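Local atomic coordinates of pumilio homolog 23 (Arabidopsis thaliana, PDB entry 5WZJ), a protein that binds a specific sequence of 18S rRNA through a curved array of pumilio repeats and probably regulates translation and mRNA stability. Residues R154-C159 with L233-R238; M204-L209 with R238-Q243. All coordinates share one frame; numbering follows the deposited sequence.

Both interactions are buried and use helix 227-239, one along its C-terminal half and the other where it ends. In interaction 1 it packs almost parallel to helix 146-160, joining the third and fourth pumilio repeats, while its Gln234 reads an RNA base. In interaction 2 the turn that follows it meets helix 202-213, with partly exposed Thr206 at its edge, about 20 Å from the chain's centre against 16 Å, centre to centre. Neither has a hydrogen bond across it: the first relies on small and branched side chains, the second on one long methionine. They touch, centres 7 Å apart: Leu239 CD1 lies 3.4 Å from Leu156 O, and Leu209 CD1 3.6 Å from Ala236 CB.

Interaction 1: R154-C159 with L233-R238; sequences RLLCLC and LQTALR. With nucleotides of chain B.
Leu156 and Ala236 bring their CA atoms to 6.5 Å of each other in a buried seam that has no hydrogen bond across it, although Gln234, two residues before Ala236, makes two to an RNA base. The seam joins helix 146-160 of the third pumilio repeat to helix 227-239 of the fourth. The two run nearly parallel, at 12°, as equivalent helices of neighbouring pumilio repeats do. Leu156 reaches across with one branch, its CD1 lying 4.1 Å from Ala236 CB, where the short alanine side chain leaves room for it. Next to this pair the methyl of Thr235 meets sulfur, with CG2 4.0 Å from Cys157 SG, and the same methyl lies 4.4 Å from Leu156 CB. The threonine's first torsion, -65°, sets CG2 anti to the backbone N and the hydroxyl beside it, which splits the residue's two roles: the methyl packs on helix 146-160 while OG1 is hydrogen-bonded to the carbonyl of Leu169.

Gln234 leaves the same helix on an extended chain and meets A8 of chain B with its amide coplanar with the base, edge against edge. N6 of A8 donates to Gln234 OE1 at 3.0 Å, almost perfectly straight at 176°, and Gln234 NE2 donates in turn to N1 of A8, also at 3.0 Å. NE2 is hydrogen-bonded to Ser230 as well, one helical turn back, which helps fix the rotation of the amide. A glutamine with a small residue four positions earlier is the pairing by which PUF repeats commonly select adenine. The chemistry thus implies a division of labour: apolar contacts pack the neighbouring repeats together, whereas the paired donor and acceptor of Gln234 match the Watson-Crick edge of adenine.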
ATOM      1  N   ARG A 154     -11.301   6.631  11.620  1.00 14.68           N
ATOM      2  CA  ARG A 154     -11.734   5.404  12.288  1.00 12.14           C
ATOM      3  C   ARG A 154     -13.252   5.285  12.270  1.00 11.95           C
ATOM      4  O   ARG A 154     -13.795   4.214  11.968  1.00 14.30           O
ATOM      5  CB  ARG A 154     -11.199   5.347  13.724  1.00 14.75           C
ATOM      6  CG  ARG A 154     -11.577   4.042  14.463  1.00 12.48           C
ATOM      7  CD  ARG A 154     -10.812   3.878  15.793  1.00 12.02           C
ATOM      8  NE  ARG A 154      -9.364   3.922  15.615  1.00 14.81           N
ATOM      9  CZ  ARG A 154      -8.633   2.893  15.193  1.00 21.08           C
ATOM     10  NH1 ARG A 154      -9.216   1.742  14.900  1.00 19.65           N
ATOM     11  NH2 ARG A 154      -7.324   3.020  15.041  1.00 22.63           N
ATOM     12  N   LEU A 155     -13.954   6.391  12.537  1.00 16.23           N
ATOM     13  CA  LEU A 155     -15.419   6.367  12.541  1.00 14.83           C
ATOM     14  C   LEU A 155     -15.986   6.015  11.169  1.00 18.28           C
ATOM     15  O   LEU A 155     -16.946   5.242  11.072  1.00 15.54           O
ATOM     16  CB  LEU A 155     -15.959   7.719  12.996  1.00 13.74           C
ATOM     17  CG  LEU A 155     -17.472   7.869  12.945  1.00 15.25           C
ATOM     18  CD1 LEU A 155     -18.140   6.868  13.903  1.00 15.77           C
ATOM     19  CD2 LEU A 155     -17.851   9.308  13.286  1.00 13.60           C
ATOM     20  N   LEU A 156     -15.440   6.612  10.101  1.00 13.84           N
ATOM     21  CA  LEU A 156     -15.846   6.243   8.749  1.00 15.79           C
ATOM     22  C   LEU A 156     -15.650   4.750   8.515  1.00 16.44           C
ATOM     23  O   LEU A 156     -16.532   4.077   7.976  1.00 14.97           O
ATOM     24  CB  LEU A 156     -15.049   7.052   7.716  1.00 11.32           C
ATOM     25  CG  LEU A 156     -15.402   8.541   7.593  1.00 13.24           C
ATOM     26  CD1 LEU A 156     -14.240   9.311   6.966  1.00 12.99           C
ATOM     27  CD2 LEU A 156     -16.670   8.729   6.770  1.00 11.91           C
ATOM     28  N   CYS A 157     -14.483   4.218   8.907  1.00 16.36           N
ATOM     29  CA  CYS A 157     -14.214   2.792   8.724  1.00 18.12           C
ATOM     30  C   CYS A 157     -15.231   1.941   9.473  1.00 20.79           C
ATOM     31  O   CYS A 157     -15.735   0.945   8.939  1.00 22.22           O
ATOM     32  CB  CYS A 157     -12.791   2.449   9.186  1.00 13.00           C
ATOM     33  SG  CYS A 157     -11.472   3.016   8.091  1.00 17.16           S
ATOM     34  N   LEU A 158     -15.550   2.323  10.709  1.00 16.76           N
ATOM     35  CA  LEU A 158     -16.531   1.574  11.485  1.00 19.67           C
ATOM     36  C   LEU A 158     -17.904   1.580  10.810  1.00 24.47           C
ATOM     37  O   LEU A 158     -18.590   0.552  10.782  1.00 19.34           O
ATOM     38  CB  LEU A 158     -16.621   2.154  12.896  1.00 18.23           C
ATOM     39  CG  LEU A 158     -17.561   1.443  13.866  1.00 21.54           C
ATOM     40  CD1 LEU A 158     -17.269  -0.040  13.863  1.00 19.33           C
ATOM     41  CD2 LEU A 158     -17.424   2.023  15.278  1.00 25.69           C
ATOM     42  N   CYS A 159     -18.331   2.732  10.272  1.00 18.70           N
ATOM     43  CA  CYS A 159     -19.622   2.795   9.585  1.00 16.42           C
ATOM     44  C   CYS A 159     -19.649   1.897   8.353  1.00 18.65           C
ATOM     45  O   CYS A 159     -20.705   1.368   7.988  1.00 22.14           O
ATOM     46  CB  CYS A 159     -19.951   4.238   9.178  1.00 13.03           C
ATOM     47  SG  CYS A 159     -20.308   5.365  10.555  1.00 18.45           S
ATOM     48  N   LEU A 233     -11.028  12.729   3.659  1.00 12.27           N
ATOM     49  CA  LEU A 233     -11.731  12.481   2.403  1.00 15.42           C
ATOM     50  C   LEU A 233     -11.128  11.304   1.635  1.00 14.57           C
ATOM     51  O   LEU A 233     -11.859  10.582   0.948  1.00 13.37           O
ATOM     52  CB  LEU A 233     -11.729  13.741   1.540  1.00 14.38           C
ATOM     53  CG  LEU A 233     -12.550  14.921   2.089  1.00 20.19           C
ATOM     54  CD1 LEU A 233     -12.431  16.120   1.170  1.00 19.37           C
ATOM     55  CD2 LEU A 233     -13.992  14.544   2.245  1.00 23.67           C
ATOM     56  N   GLN A 234      -9.810  11.096   1.738  1.00 12.11           N
ATOM     57  CA  GLN A 234      -9.192   9.913   1.138  1.00 12.87           C
ATOM     58  C   GLN A 234      -9.775   8.638   1.719  1.00 14.86           C
ATOM     59  O   GLN A 234     -10.144   7.718   0.979  1.00 17.74           O
ATOM     60  CB  GLN A 234      -7.682   9.920   1.364  1.00 10.30           C
ATOM     61  CG  GLN A 234      -6.931  11.000   0.579  1.00 13.17           C
ATOM     62  CD  GLN A 234      -5.514  11.147   1.094  1.00 15.03           C
ATOM     63  OE1 GLN A 234      -4.793  10.152   1.250  1.00 15.96           O
ATOM     64  NE2 GLN A 234      -5.123  12.373   1.417  1.00 16.18           N
ATOM     65  N   THR A 235      -9.841   8.556   3.049  1.00 11.84           N
ATOM     66  CA  THR A 235     -10.419   7.376   3.687  1.00 14.41           C
ATOM     67  C   THR A 235     -11.857   7.159   3.220  1.00 19.23           C
ATOM     68  O   THR A 235     -12.235   6.050   2.819  1.00 13.51           O
ATOM     69  CB  THR A 235     -10.333   7.521   5.209  1.00 14.78           C
ATOM     70  OG1 THR A 235      -8.955   7.526   5.587  1.00 13.92           O
ATOM     71  CG2 THR A 235     -11.044   6.382   5.926  1.00 12.81           C
ATOM     72  N   ALA A 236     -12.659   8.222   3.201  1.00 14.77           N
ATOM     73  CA  ALA A 236     -14.043   8.072   2.754  1.00 13.08           C
ATOM     74  C   ALA A 236     -14.113   7.530   1.327  1.00 17.06           C
ATOM     75  O   ALA A 236     -14.908   6.627   1.036  1.00 15.17           O
ATOM     76  CB  ALA A 236     -14.783   9.407   2.858  1.00  8.82           C
ATOM     77  N   LEU A 237     -13.276   8.047   0.423  1.00 14.06           N
ATOM     78  CA  LEU A 237     -13.365   7.584  -0.960  1.00 15.37           C
ATOM     79  C   LEU A 237     -12.987   6.107  -1.073  1.00 21.89           C
ATOM     80  O   LEU A 237     -13.649   5.346  -1.792  1.00 19.66           O
ATOM     81  CB  LEU A 237     -12.480   8.438  -1.862  1.00 11.17           C
ATOM     82  CG  LEU A 237     -12.957   9.862  -2.138  1.00 19.49           C
ATOM     83  CD1 LEU A 237     -11.796  10.714  -2.649  1.00 12.67           C
ATOM     84  CD2 LEU A 237     -14.096   9.855  -3.163  1.00 17.11           C
ATOM     85  N   ARG A 238     -11.934   5.685  -0.363  1.00 13.82           N
ATOM     86  CA  ARG A 238     -11.537   4.276  -0.378  1.00 14.11           C
ATOM     87  C   ARG A 238     -12.658   3.374   0.115  1.00 19.90           C
ATOM     88  O   ARG A 238     -12.871   2.284  -0.431  1.00 19.49           O
ATOM     89  CB  ARG A 238     -10.289   4.055   0.483  1.00 20.87           C
ATOM     90  CG  ARG A 238      -9.010   4.649  -0.082  1.00 23.79           C
ATOM     91  CD  ARG A 238      -7.803   4.239   0.751  1.00 37.55           C
ATOM     92  NE  ARG A 238      -6.887   5.351   1.001  1.00 52.00           N
ATOM     93  CZ  ARG A 238      -5.807   5.618   0.270  1.00 57.50           C
ATOM     94  NH1 ARG A 238      -5.499   4.849  -0.781  1.00 54.26           N
ATOM     95  NH2 ARG A 238      -5.040   6.664   0.588  1.00 59.09           N
TER
ATOM     96  P     A B   8       7.440  14.484   2.682  1.00 28.48           P
ATOM     97  OP1   A B   8       7.846  15.555   3.624  1.00 29.81           O
ATOM     98  OP2   A B   8       8.126  13.178   2.708  1.00 30.04           O
ATOM     99  O5'   A B   8       5.899  14.166   2.864  1.00 28.47           O
ATOM    100  C5'   A B   8       5.440  13.424   3.969  1.00 37.36           C
ATOM    101  C4'   A B   8       4.384  14.212   4.680  1.00 38.77           C
ATOM    102  O4'   A B   8       3.199  14.302   3.845  1.00 25.30           O
ATOM    103  C3'   A B   8       3.903  13.631   6.000  1.00 37.83           C
ATOM    104  O3'   A B   8       4.741  14.059   7.070  1.00 46.17           O
ATOM    105  C2'   A B   8       2.499  14.185   6.108  1.00 35.60           C
ATOM    106  O2'   A B   8       2.602  15.533   6.550  1.00 24.90           O
ATOM    107  C1'   A B   8       2.049  14.189   4.636  1.00 26.85           C
ATOM    108  N9    A B   8       1.329  12.970   4.194  1.00 22.12           N
ATOM    109  C8    A B   8       1.735  11.650   4.146  1.00 20.42           C
ATOM    110  N7    A B   8       0.825  10.831   3.651  1.00 22.40           N
ATOM    111  C5    A B   8      -0.239  11.656   3.323  1.00 19.43           C
ATOM    112  C6    A B   8      -1.506  11.426   2.744  1.00 18.03           C
ATOM    113  N6    A B   8      -1.991  10.237   2.371  1.00 15.32           N
ATOM    114  N1    A B   8      -2.307  12.503   2.561  1.00 17.09           N
ATOM    115  C2    A B   8      -1.883  13.723   2.918  1.00 18.60           C
ATOM    116  N3    A B   8      -0.722  14.059   3.470  1.00 14.55           N
ATOM    117  C4    A B   8       0.067  12.972   3.635  1.00 17.82           C
TER

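Interaction 2: M204-L209 with R238-Q243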
ATOM      1  N   MET A 204     -25.635   5.048   7.675  1.00 22.77           N
ATOM      2  CA  MET A 204     -24.886   5.925   8.570  1.00 19.73           C
ATOM      3  C   MET A 204     -23.634   6.467   7.884  1.00 13.37           C
ATOM      4  O   MET A 204     -23.304   7.649   8.030  1.00 17.32           O
ATOM      5  CB  MET A 204     -24.524   5.181   9.853  1.00 20.10           C
ATOM      6  CG  MET A 204     -24.045   6.092  10.982  1.00 16.66           C
ATOM      7  SD  MET A 204     -25.379   7.123  11.648  1.00 22.72           S
ATOM      8  CE  MET A 204     -26.625   5.870  11.976  1.00 22.01           C
ATOM      9  N   LEU A 205     -22.920   5.615   7.141  1.00 14.36           N
ATOM     10  CA  LEU A 205     -21.765   6.086   6.377  1.00 16.57           C
ATOM     11  C   LEU A 205     -22.171   7.198   5.414  1.00 22.07           C
ATOM     12  O   LEU A 205     -21.536   8.261   5.366  1.00 18.21           O
ATOM     13  CB  LEU A 205     -21.124   4.923   5.620  1.00 12.05           C
ATOM     14  CG  LEU A 205     -19.907   5.256   4.746  1.00 13.11           C
ATOM     15  CD1 LEU A 205     -18.767   5.825   5.596  1.00 14.83           C
ATOM     16  CD2 LEU A 205     -19.422   4.032   3.986  1.00 19.22           C
ATOM     17  N   THR A 206     -23.258   6.980   4.665  1.00 20.41           N
ATOM     18  CA  THR A 206     -23.738   7.987   3.715  1.00 11.50           C
ATOM     19  C   THR A 206     -24.102   9.279   4.430  1.00 13.14           C
ATOM     20  O   THR A 206     -23.719  10.373   3.999  1.00 14.69           O
ATOM     21  CB  THR A 206     -24.939   7.429   2.937  1.00 15.50           C
ATOM     22  OG1 THR A 206     -24.513   6.286   2.178  1.00 16.05           O
ATOM     23  CG2 THR A 206     -25.524   8.487   1.990  1.00 18.01           C
ATOM     24  N   TYR A 207     -24.824   9.165   5.547  1.00 17.30           N
ATOM     25  CA  TYR A 207     -25.245  10.337   6.305  1.00 16.19           C
ATOM     26  C   TYR A 207     -24.045  11.108   6.839  1.00 20.99           C
ATOM     27  O   TYR A 207     -23.989  12.339   6.729  1.00 16.19           O
ATOM     28  CB  TYR A 207     -26.158   9.893   7.451  1.00 17.76           C
ATOM     29  CG  TYR A 207     -26.383  10.911   8.553  1.00 20.54           C
ATOM     30  CD1 TYR A 207     -27.181  12.031   8.337  1.00 22.79           C
ATOM     31  CD2 TYR A 207     -25.837  10.726   9.829  1.00 17.41           C
ATOM     32  CE1 TYR A 207     -27.405  12.964   9.354  1.00 24.94           C
ATOM     33  CE2 TYR A 207     -26.048  11.657  10.858  1.00 16.21           C
ATOM     34  CZ  TYR A 207     -26.842  12.772  10.608  1.00 25.84           C
ATOM     35  OH  TYR A 207     -27.088  13.694  11.603  1.00 19.71           O
ATOM     36  N   LEU A 208     -23.078  10.401   7.437  1.00 17.79           N
ATOM     37  CA  LEU A 208     -21.897  11.071   7.975  1.00 13.52           C
ATOM     38  C   LEU A 208     -21.123  11.774   6.865  1.00 13.18           C
ATOM     39  O   LEU A 208     -20.810  12.966   6.966  1.00 12.65           O
ATOM     40  CB  LEU A 208     -21.002  10.060   8.706  1.00 14.23           C
ATOM     41  CG  LEU A 208     -19.609  10.572   9.086  1.00 14.70           C
ATOM     42  CD1 LEU A 208     -19.705  11.789  10.041  1.00 13.14           C
ATOM     43  CD2 LEU A 208     -18.796   9.430   9.718  1.00 12.68           C
ATOM     44  N   LEU A 209     -20.835  11.048   5.780  1.00 16.00           N
ATOM     45  CA  LEU A 209     -20.044  11.615   4.693  1.00 13.50           C
ATOM     46  C   LEU A 209     -20.755  12.795   4.037  1.00 18.53           C
ATOM     47  O   LEU A 209     -20.120  13.808   3.730  1.00 16.35           O
ATOM     48  CB  LEU A 209     -19.707  10.534   3.653  1.00 15.46           C
ATOM     49  CG  LEU A 209     -18.872  10.985   2.439  1.00 16.45           C
ATOM     50  CD1 LEU A 209     -17.599  11.676   2.893  1.00 15.77           C
ATOM     51  CD2 LEU A 209     -18.540   9.811   1.485  1.00 14.17           C
ATOM     52  N   ARG A 238     -11.934   5.685  -0.363  1.00 13.82           N
ATOM     53  CA  ARG A 238     -11.537   4.276  -0.378  1.00 14.11           C
ATOM     54  C   ARG A 238     -12.658   3.374   0.115  1.00 19.90           C
ATOM     55  O   ARG A 238     -12.871   2.284  -0.431  1.00 19.49           O
ATOM     56  CB  ARG A 238     -10.289   4.055   0.483  1.00 20.87           C
ATOM     57  CG  ARG A 238      -9.010   4.649  -0.082  1.00 23.79           C
ATOM     58  CD  ARG A 238      -7.803   4.239   0.751  1.00 37.55           C
ATOM     59  NE  ARG A 238      -6.887   5.351   1.001  1.00 52.00           N
ATOM     60  CZ  ARG A 238      -5.807   5.618   0.270  1.00 57.50           C
ATOM     61  NH1 ARG A 238      -5.499   4.849  -0.781  1.00 54.26           N
ATOM     62  NH2 ARG A 238      -5.040   6.664   0.588  1.00 59.09           N
ATOM     63  N   LEU A 239     -13.384   3.808   1.151  1.00 13.05           N
ATOM     64  CA  LEU A 239     -14.499   3.017   1.663  1.00 15.91           C
ATOM     65  C   LEU A 239     -15.648   2.918   0.656  1.00 19.93           C
ATOM     66  O   LEU A 239     -16.475   2.011   0.763  1.00 20.12           O
ATOM     67  CB  LEU A 239     -15.004   3.621   2.983  1.00 12.37           C
ATOM     68  CG  LEU A 239     -13.979   3.642   4.135  1.00 18.72           C
ATOM     69  CD1 LEU A 239     -14.478   4.473   5.308  1.00 15.78           C
ATOM     70  CD2 LEU A 239     -13.638   2.234   4.608  1.00 18.17           C
ATOM     71  N   MET A 240     -15.723   3.830  -0.314  1.00 16.90           N
ATOM     72  CA  MET A 240     -16.801   3.851  -1.297  1.00 17.04           C
ATOM     73  C   MET A 240     -16.428   3.151  -2.597  1.00 18.68           C
ATOM     74  O   MET A 240     -17.162   3.274  -3.589  1.00 16.73           O
ATOM     75  CB  MET A 240     -17.222   5.296  -1.582  1.00 23.12           C
ATOM     76  CG  MET A 240     -17.983   5.958  -0.436  1.00 18.28           C
ATOM     77  SD  MET A 240     -19.596   5.169  -0.182  1.00 18.64           S
ATOM     78  CE  MET A 240     -20.287   6.218   1.120  1.00 16.96           C
ATOM     79  N   LEU A 241     -15.295   2.445  -2.622  1.00 18.23           N
ATOM     80  CA  LEU A 241     -14.872   1.708  -3.805  1.00 23.51           C
ATOM     81  C   LEU A 241     -16.027   0.855  -4.336  1.00 19.39           C
ATOM     82  O   LEU A 241     -16.734   0.198  -3.568  1.00 20.95           O
ATOM     83  CB  LEU A 241     -13.655   0.836  -3.455  1.00 19.45           C
ATOM     84  CG  LEU A 241     -13.036  -0.037  -4.558  1.00 25.47           C
ATOM     85  CD1 LEU A 241     -12.246   0.787  -5.546  1.00 22.29           C
ATOM     86  CD2 LEU A 241     -12.158  -1.133  -3.977  1.00 31.63           C
ATOM     87  N   LYS A 242     -16.253   0.926  -5.650  1.00 19.51           N
ATOM     88  CA  LYS A 242     -17.293   0.194  -6.374  1.00 26.21           C
ATOM     89  C   LYS A 242     -18.722   0.631  -6.036  1.00 28.21           C
ATOM     90  O   LYS A 242     -19.672   0.044  -6.575  1.00 26.86           O
ATOM     91  CB  LYS A 242     -17.182  -1.327  -6.167  1.00 30.75           C
ATOM     92  CG  LYS A 242     -15.899  -1.937  -6.725  1.00 39.15           C
ATOM     93  CD  LYS A 242     -15.744  -3.375  -6.245  1.00 51.59           C
ATOM     94  CE  LYS A 242     -14.477  -4.011  -6.777  1.00 55.19           C
ATOM     95  NZ  LYS A 242     -14.524  -4.147  -8.260  1.00 57.56           N
ATOM     96  N   GLN A 243     -18.918   1.636  -5.176  1.00 18.70           N
ATOM     97  CA  GLN A 243     -20.262   2.173  -4.932  1.00 22.42           C
ATOM     98  C   GLN A 243     -20.513   3.331  -5.900  1.00 20.16           C
ATOM     99  O   GLN A 243     -20.506   4.507  -5.535  1.00 18.28           O
ATOM    100  CB  GLN A 243     -20.405   2.614  -3.481  1.00 19.22           C
ATOM    101  CG  GLN A 243     -19.921   1.580  -2.471  1.00 22.16           C
ATOM    102  CD  GLN A 243     -20.627   0.244  -2.643  1.00 26.40           C
ATOM    103  OE1 GLN A 243     -21.853   0.184  -2.688  1.00 29.89           O
ATOM    104  NE2 GLN A 243     -19.856  -0.822  -2.763  1.00 35.76           N
TER
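Met240 meets Leu205 and Leu209 where the fourth pumilio repeat of this all-helical superhelix leaves helix 227-239 and enters a type II beta turn, Met240 to Gln243. The apolar contacts all converge on one atom, the terminal methyl of the methionine. Met240 CE lies 3.7 Å from Leu205 CD2 and 4.0 Å from Leu209 CD2, each leucine approaching it tip to tip. The two leucines are one turn apart on helix 202-213, and both hold CG anti to the backbone N, so that their ends project toward the turn. The methionine chain bends at its second torsion, -67°, and then runs straight to its methyl. Ile250 of helix 244-254 touches both Leu209 and Met240, so two helices and the turn share this apolar patch.

Polar bonds lie at its border. Thr206 brings OG1 no nearer than 4.4 Å to Met240 CE, and its hydroxyl is hydrogen-bonded to Gln246 and to the carbonyl of Pro202. Gln243 sits at the N-cap position of helix 244-254. The turn itself is closed by the backbone bond from Gln243 N to Met240 O, 2.9 Å long.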